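Local coordinates for farnesyl pyrophosphate synthase (Pseudomonas aeruginosa, PDB 3ZOU), which probably catalyses formation of farnesyl diphosphate from geranyl diphosphate and isopentenyl diphosphate, a chain-lengthening step of isoprenoid synthesis that requires magnesium, at residues A[77-80]-A[81-85]; A[174-177]-A[178-182]. All blocks are in the same frame, centred on the assembly; numbering follows the deposited sequence. Where two conformers were deposited one is given.

Contact 1: residues A[77-80]-A[81-85]; sequences HAYS and LVHDD. With MG (magnesium ion), chain D; MG (magnesium ion), chain C; GPP (geranyl diphosphate), chain E.
Tyr79 and His83, one turn apart on helix 67-85, form an offset edge-to-face pair: the tyrosine turns its edge toward a face of the imidazole, the planes standing at 89°. Tyr79 CE1 comes within 3.7 Å of His83 ND1, while Tyr79 CD1 sits above the rim of the imidazole face. Two bonds outside this stretch fix the rotation of the imidazole: ND1 pairs with Asp115 of the second subunit and NE2 with the carbonyl of Ile111 in the same chain. This side of the helix therefore faces the dimer interface.

The His77 ring has Leu81 over one face, a CH-pi contact with Leu81 CG 4.3 Å from the ring centroid. The histidine's CG is swung trans to the backbone N (chi1 -178°), which brings the ring to Leu81. At the backbone, His77 O accepts two bonds, the helical one from Leu81 N and a 2.7 Å bond from Ser80 OG, which folds the hydroxyl back onto its own helix. The geranyl tail runs past Ser80, whose CB is 3.7 Å from GPP C7.

Asp84 opens the DDxxxxD form of the first aspartate-rich motif of prenyl synthases. Its OD1 binds the chain C magnesium at 2.2 Å and its OD2 the chain D magnesium at 2.1 Å, and Gln158 steadies OD1. Asp90, the last aspartate of the motif, also binds magnesium. Asp85 OD1 accepts from a water on the chain D magnesium and also meets Arg95. GPP O1A binds both metals, an arrangement that would polarise the diphosphate and is consistent with metal-assisted departure of this group.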
loop_
_atom_site.group_PDB
_atom_site.type_symbol
_atom_site.label_atom_id
_atom_site.label_comp_id
_atom_site.label_asym_id
_atom_site.label_seq_id
_atom_site.Cartn_x
_atom_site.Cartn_y
_atom_site.Cartn_z
ATOM N N HIS A 77 9.491 4.870 -0.596
ATOM C CA HIS A 77 10.700 5.106 0.131
ATOM C C HIS A 77 10.451 5.878 1.468
ATOM O O HIS A 77 10.833 5.429 2.535
ATOM C CB HIS A 77 11.712 5.864 -0.739
ATOM C CG HIS A 77 13.012 6.112 -0.068
ATOM N ND1 HIS A 77 13.786 5.140 0.509
ATOM C CD2 HIS A 77 13.644 7.280 0.177
ATOM C CE1 HIS A 77 14.856 5.697 1.031
ATOM N NE2 HIS A 77 14.775 6.993 0.853
ATOM N N ALA A 78 9.707 6.956 1.373
ATOM C CA ALA A 78 9.398 7.805 2.539
ATOM C C ALA A 78 8.627 7.023 3.581
ATOM O O ALA A 78 8.932 7.092 4.741
ATOM C CB ALA A 78 8.600 9.007 2.096
ATOM N N TYR A 79 7.618 6.245 3.135
ATOM C CA TYR A 79 6.779 5.509 4.128
ATOM C C TYR A 79 7.711 4.496 4.829
ATOM O O TYR A 79 7.636 4.329 6.075
ATOM C CB TYR A 79 5.548 4.849 3.543
ATOM C CG TYR A 79 5.571 3.314 3.521
ATOM C CD1 TYR A 79 5.405 2.613 4.680
ATOM C CD2 TYR A 79 5.724 2.585 2.366
ATOM C CE1 TYR A 79 5.445 1.221 4.693
ATOM C CE2 TYR A 79 5.788 1.200 2.365
ATOM C CZ TYR A 79 5.631 0.520 3.517
ATOM O OH TYR A 79 5.723 -0.835 3.513
ATOM N N SER A 80 8.625 3.868 4.084
ATOM C CA SER A 80 9.487 2.827 4.686
ATOM C C SER A 80 10.404 3.389 5.728
ATOM O O SER A 80 10.586 2.753 6.766
ATOM C CB SER A 80 10.260 2.098 3.583
ATOM O OG SER A 80 11.360 2.860 3.148
ATOM N N LEU A 81 10.850 4.631 5.571
ATOM C CA LEU A 81 11.772 5.257 6.561
ATOM C C LEU A 81 11.006 5.602 7.845
ATOM O O LEU A 81 11.534 5.444 8.921
ATOM C CB LEU A 81 12.446 6.485 5.926
ATOM C CG LEU A 81 13.374 6.174 4.726
ATOM C CD1 LEU A 81 13.979 7.521 4.294
ATOM C CD2 LEU A 81 14.364 5.059 5.037
ATOM N N VAL A 82 9.762 6.066 7.713
ATOM C CA VAL A 82 8.947 6.370 8.891
ATOM C C VAL A 82 8.805 5.115 9.717
ATOM O O VAL A 82 9.004 5.176 10.932
ATOM C CB VAL A 82 7.596 6.995 8.484
ATOM C CG1 VAL A 82 6.704 7.133 9.704
ATOM C CG2 VAL A 82 7.796 8.364 7.845
ATOM N N HIS A 83 8.418 3.998 9.092
ATOM C CA HIS A 83 8.244 2.765 9.874
ATOM C C HIS A 83 9.578 2.285 10.435
ATOM O O HIS A 83 9.598 1.791 11.538
ATOM C CB HIS A 83 7.493 1.698 9.094
ATOM C CG HIS A 83 6.016 1.952 8.987
ATOM N ND1 HIS A 83 5.144 1.062 8.396
ATOM C CD2 HIS A 83 5.251 2.978 9.425
ATOM C CE1 HIS A 83 3.923 1.534 8.447
ATOM N NE2 HIS A 83 3.952 2.704 9.065
ATOM N N ASP A 84 10.650 2.367 9.653
ATOM C CA ASP A 84 11.993 1.933 10.089
ATOM C C ASP A 84 12.411 2.732 11.356
ATOM O O ASP A 84 13.099 2.184 12.210
ATOM C CB ASP A 84 12.998 2.167 8.993
ATOM C CG ASP A 84 14.406 1.736 9.351
ATOM O OD1 ASP A 84 14.683 0.496 9.456
ATOM O OD2 ASP A 84 15.252 2.613 9.565
ATOM N N ASP A 85 12.011 3.972 11.478
ATOM C CA ASP A 85 12.457 4.812 12.569
ATOM C C ASP A 85 11.706 4.494 13.875
ATOM O O ASP A 85 12.105 4.918 14.946
ATOM C CB ASP A 85 12.225 6.275 12.231
ATOM C CG ASP A 85 13.208 6.853 11.227
ATOM O OD1 ASP A 85 14.343 6.375 11.120
ATOM O OD2 ASP A 85 12.827 7.847 10.611
HETATM MG MG MG D . 17.164 2.726 10.392
HETATM MG MG MG C . 16.675 -0.293 9.927
HETATM C C1 GPP E . 16.458 1.868 6.236
HETATM O O1 GPP E . 17.563 0.978 6.532
HETATM C C2 GPP E . 15.243 1.065 5.913
HETATM C C3 GPP E . 14.943 0.661 4.655
HETATM C C4 GPP E . 15.778 1.172 3.552
HETATM C C5 GPP E . 13.736 -0.101 4.335
HETATM C C6 GPP E . 12.732 -0.007 5.503
HETATM C C7 GPP E . 11.633 -0.920 5.201
HETATM C C8 GPP E . 10.482 -1.042 5.847
HETATM C C9 GPP E . 9.979 -0.234 7.058
HETATM C C10 GPP E . 9.711 -2.126 5.164
HETATM P PA GPP E . 18.517 1.302 7.778
HETATM O O1A GPP E . 17.684 1.231 9.086
HETATM O O2A GPP E . 19.649 0.298 7.676
HETATM O O3A GPP E . 19.062 2.744 7.326
HETATM P PB GPP E . 18.893 4.178 8.052
HETATM O O1B GPP E . 17.912 3.937 9.191
HETATM O O2B GPP E . 20.268 4.566 8.558
HETATM O O3B GPP E . 18.362 5.000 6.878
HETATM O O HOH W 1 16.373 4.214 11.603
HETATM O O HOH W 2 18.455 -1.278 10.562
HETATM O O HOH W 3 16.709 -1.603 8.132
HETATM O O HOH W 4 15.688 -1.786 11.095
HETATM O O HOH W 5 18.905 2.784 11.489
#

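Contact 2: residues A[174-177]-A[178-182]. With GPP (geranyl diphosphate), chain E.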
loop_
_atom_site.group_PDB
_atom_site.type_symbol
_atom_site.label_atom_id
_atom_site.label_comp_id
_atom_site.label_asym_id
_atom_site.label_seq_id
_atom_site.Cartn_x
_atom_site.Cartn_y
_atom_site.Cartn_z
ATOM N N LEU A 174 24.479 -11.276 3.091
ATOM C CA LEU A 174 24.436 -9.819 3.164
ATOM C C LEU A 174 23.838 -9.291 1.871
ATOM O O LEU A 174 23.024 -8.341 1.922
ATOM C CB LEU A 174 25.824 -9.237 3.413
ATOM C CG LEU A 174 25.914 -7.702 3.551
ATOM C CD1 LEU A 174 25.112 -7.239 4.780
ATOM C CD2 LEU A 174 27.344 -7.251 3.707
ATOM N N GLU A 175 24.199 -9.879 0.753
ATOM C CA GLU A 175 23.738 -9.420 -0.559
ATOM C C GLU A 175 22.256 -9.731 -0.798
ATOM O O GLU A 175 21.527 -8.886 -1.368
ATOM C CB GLU A 175 24.633 -9.887 -1.698
ATOM C CG GLU A 175 25.959 -9.150 -1.562
ATOM C CD GLU A 175 26.937 -9.423 -2.686
ATOM O OE1 GLU A 175 26.643 -10.276 -3.557
ATOM O OE2 GLU A 175 27.979 -8.742 -2.683
ATOM N N VAL A 176 21.823 -10.912 -0.321
ATOM C CA VAL A 176 20.374 -11.240 -0.392
ATOM C C VAL A 176 19.591 -10.140 0.379
ATOM O O VAL A 176 18.566 -9.658 -0.091
ATOM C CB VAL A 176 20.063 -12.608 0.254
ATOM C CG1 VAL A 176 18.567 -12.826 0.509
ATOM C CG2 VAL A 176 20.543 -13.690 -0.707
ATOM N N MET A 177 20.094 -9.760 1.542
ATOM C CA MET A 177 19.408 -8.771 2.395
ATOM C C MET A 177 19.336 -7.458 1.631
ATOM O O MET A 177 18.284 -6.850 1.490
ATOM C CB MET A 177 20.145 -8.592 3.687
ATOM C CG MET A 177 19.475 -7.700 4.687
ATOM S SD MET A 177 19.716 -5.930 4.453
ATOM C CE MET A 177 21.420 -5.732 4.985
ATOM N N HIS A 178 20.499 -7.014 1.144
ATOM C CA HIS A 178 20.556 -5.723 0.417
ATOM C C HIS A 178 19.678 -5.743 -0.808
ATOM O O HIS A 178 18.942 -4.750 -1.058
ATOM C CB HIS A 178 21.988 -5.330 0.012
ATOM C CG HIS A 178 22.822 -4.831 1.136
ATOM N ND1 HIS A 178 22.362 -3.986 2.098
ATOM C CD2 HIS A 178 24.131 -5.074 1.443
ATOM C CE1 HIS A 178 23.346 -3.717 2.948
ATOM N NE2 HIS A 178 24.419 -4.369 2.547
ATOM N N ARG A 179 19.723 -6.824 -1.596
ATOM C CA ARG A 179 18.950 -6.903 -2.814
ATOM C C ARG A 179 17.447 -6.736 -2.522
ATOM O O ARG A 179 16.729 -6.138 -3.299
ATOM C CB ARG A 179 19.235 -8.182 -3.613
ATOM C CG ARG A 179 20.622 -8.228 -4.276
ATOM C CD ARG A 179 20.855 -9.472 -5.179
ATOM N NE ARG A 179 19.835 -10.439 -4.881
ATOM C CZ ARG A 179 19.977 -11.600 -4.213
ATOM N NH1 ARG A 179 21.197 -12.064 -3.847
ATOM N NH2 ARG A 179 18.832 -12.281 -3.906
ATOM N N HIS A 180 16.995 -7.232 -1.377
ATOM C CA HIS A 180 15.584 -7.049 -1.030
ATOM C C HIS A 180 15.366 -5.671 -0.401
ATOM O O HIS A 180 14.427 -4.987 -0.810
ATOM C CB HIS A 180 15.145 -8.143 -0.024
ATOM C CG HIS A 180 14.989 -9.480 -0.651
ATOM N ND1 HIS A 180 16.049 -10.292 -0.993
ATOM C CD2 HIS A 180 13.869 -10.192 -0.961
ATOM C CE1 HIS A 180 15.603 -11.419 -1.518
ATOM N NE2 HIS A 180 14.285 -11.396 -1.496
ATOM N N LYS A 181 16.186 -5.292 0.567
ATOM C CA LYS A 181 15.856 -4.157 1.402
ATOM C C LYS A 181 15.943 -2.853 0.652
ATOM O O LYS A 181 15.127 -1.931 0.883
ATOM C CB LYS A 181 16.762 -4.093 2.621
ATOM C CG LYS A 181 16.305 -3.054 3.645
ATOM C CD LYS A 181 17.047 -3.140 4.924
ATOM C CE LYS A 181 18.416 -2.580 4.760
ATOM N NZ LYS A 181 18.982 -2.221 6.106
ATOM N N THR A 182 16.969 -2.731 -0.164
ATOM C CA THR A 182 17.096 -1.535 -1.024
ATOM C C THR A 182 17.097 -1.851 -2.523
ATOM O O THR A 182 16.613 -1.015 -3.312
ATOM C CB THR A 182 18.299 -0.683 -0.629
ATOM O OG1 THR A 182 19.433 -1.518 -0.614
ATOM C CG2 THR A 182 18.113 -0.041 0.711
HETATM C C1 GPP E . 16.458 1.868 6.236
HETATM O O1 GPP E . 17.563 0.978 6.532
HETATM C C2 GPP E . 15.243 1.065 5.913
HETATM C C3 GPP E . 14.943 0.661 4.655
HETATM C C4 GPP E . 15.778 1.172 3.552
HETATM C C5 GPP E . 13.736 -0.101 4.335
HETATM C C6 GPP E . 12.732 -0.007 5.503
HETATM C C7 GPP E . 11.633 -0.920 5.201
HETATM C C8 GPP E . 10.482 -1.042 5.847
HETATM C C9 GPP E . 9.979 -0.234 7.058
HETATM C C10 GPP E . 9.711 -2.126 5.164
HETATM P PA GPP E . 18.517 1.302 7.778
HETATM O O1A GPP E . 17.684 1.231 9.086
HETATM O O2A GPP E . 19.649 0.298 7.676
HETATM O O3A GPP E . 19.062 2.744 7.326
HETATM P PB GPP E . 18.893 4.178 8.052
HETATM O O1B GPP E . 17.912 3.937 9.191
HETATM O O2B GPP E . 20.268 4.566 8.558
HETATM O O3B GPP E . 18.362 5.000 6.878
#
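Val176 O receives two N-H groups from His180, which come at it from opposite faces of the carbonyl plane. The shorter bond is the side chain's: His180 ND1 donates over 2.7 Å at an N-H...O angle of 162°, with the oxygen close to the imidazole plane. The backbone N of His180 adds a longer bond, so ring and main chain grip one acceptor together. Lys181 N bonds to Met177 O one residue further on, and its side chain continues out to the substrate, where Lys181 NZ donates to GPP O2A over 3.0 Å. A salt bridge to Asp161 holds the same ammonium, leaving it between a carboxylate and the alpha-phosphate. Elsewhere on the helix, Glu175 OE2 takes bonds from Tyr262 and Gln171.

All this lies on helix 171-196 of the mainly helical prenyl synthase fold, whose residues Lys181 and Thr182 line part of the geranyl diphosphate pocket. The helix widens into a pi-type turn at 179-182, where both residues sit; Thr182 CG2 rests 3.9 Å from the methyl carbon GPP C4.

Packing fills in around these bonds. Met177 was deposited in two conformers; in the one described here it bends at chi2 (-82°) and chi3 (-74°), its SD lies alongside Lys181 CE at 3.6 Å, and its CE sits over one face of the His178 ring. Leu174 meets the same imidazole through CD1, 3.7 Å from His178 NE2. The His178 side chain is also about 4 Å from a further bound magnesium ion. The Arg179 guanidinium lays one face against Val176 CA, and its NH1 is 3.6 Å from Val176 CG2. Arg26 of the second subunit packs on Val176 and His180.

Overall arrangement
Contact 1 comes first along the chain, on helix 67-85, and contact 2 follows on helix 171-196, both within the polyprenyl synthetase domain. Their centres are about 17 Å apart and their nearest atoms about 6 Å, so the segments do not touch; geranyl diphosphate, in contact with both, joins them. Residues 77-85 carry the magnesium-binding side of the pocket and follow the geranyl chain from its C1 end to its terminal methyl carbon C9, whereas 174-182 bring a lysine to the alpha-phosphate. Helix 154-163 packs against both, supplying Gln158 to the first and Asp161 to the second. Each also meets the second subunit, which places the substrate site close to the dimer interface.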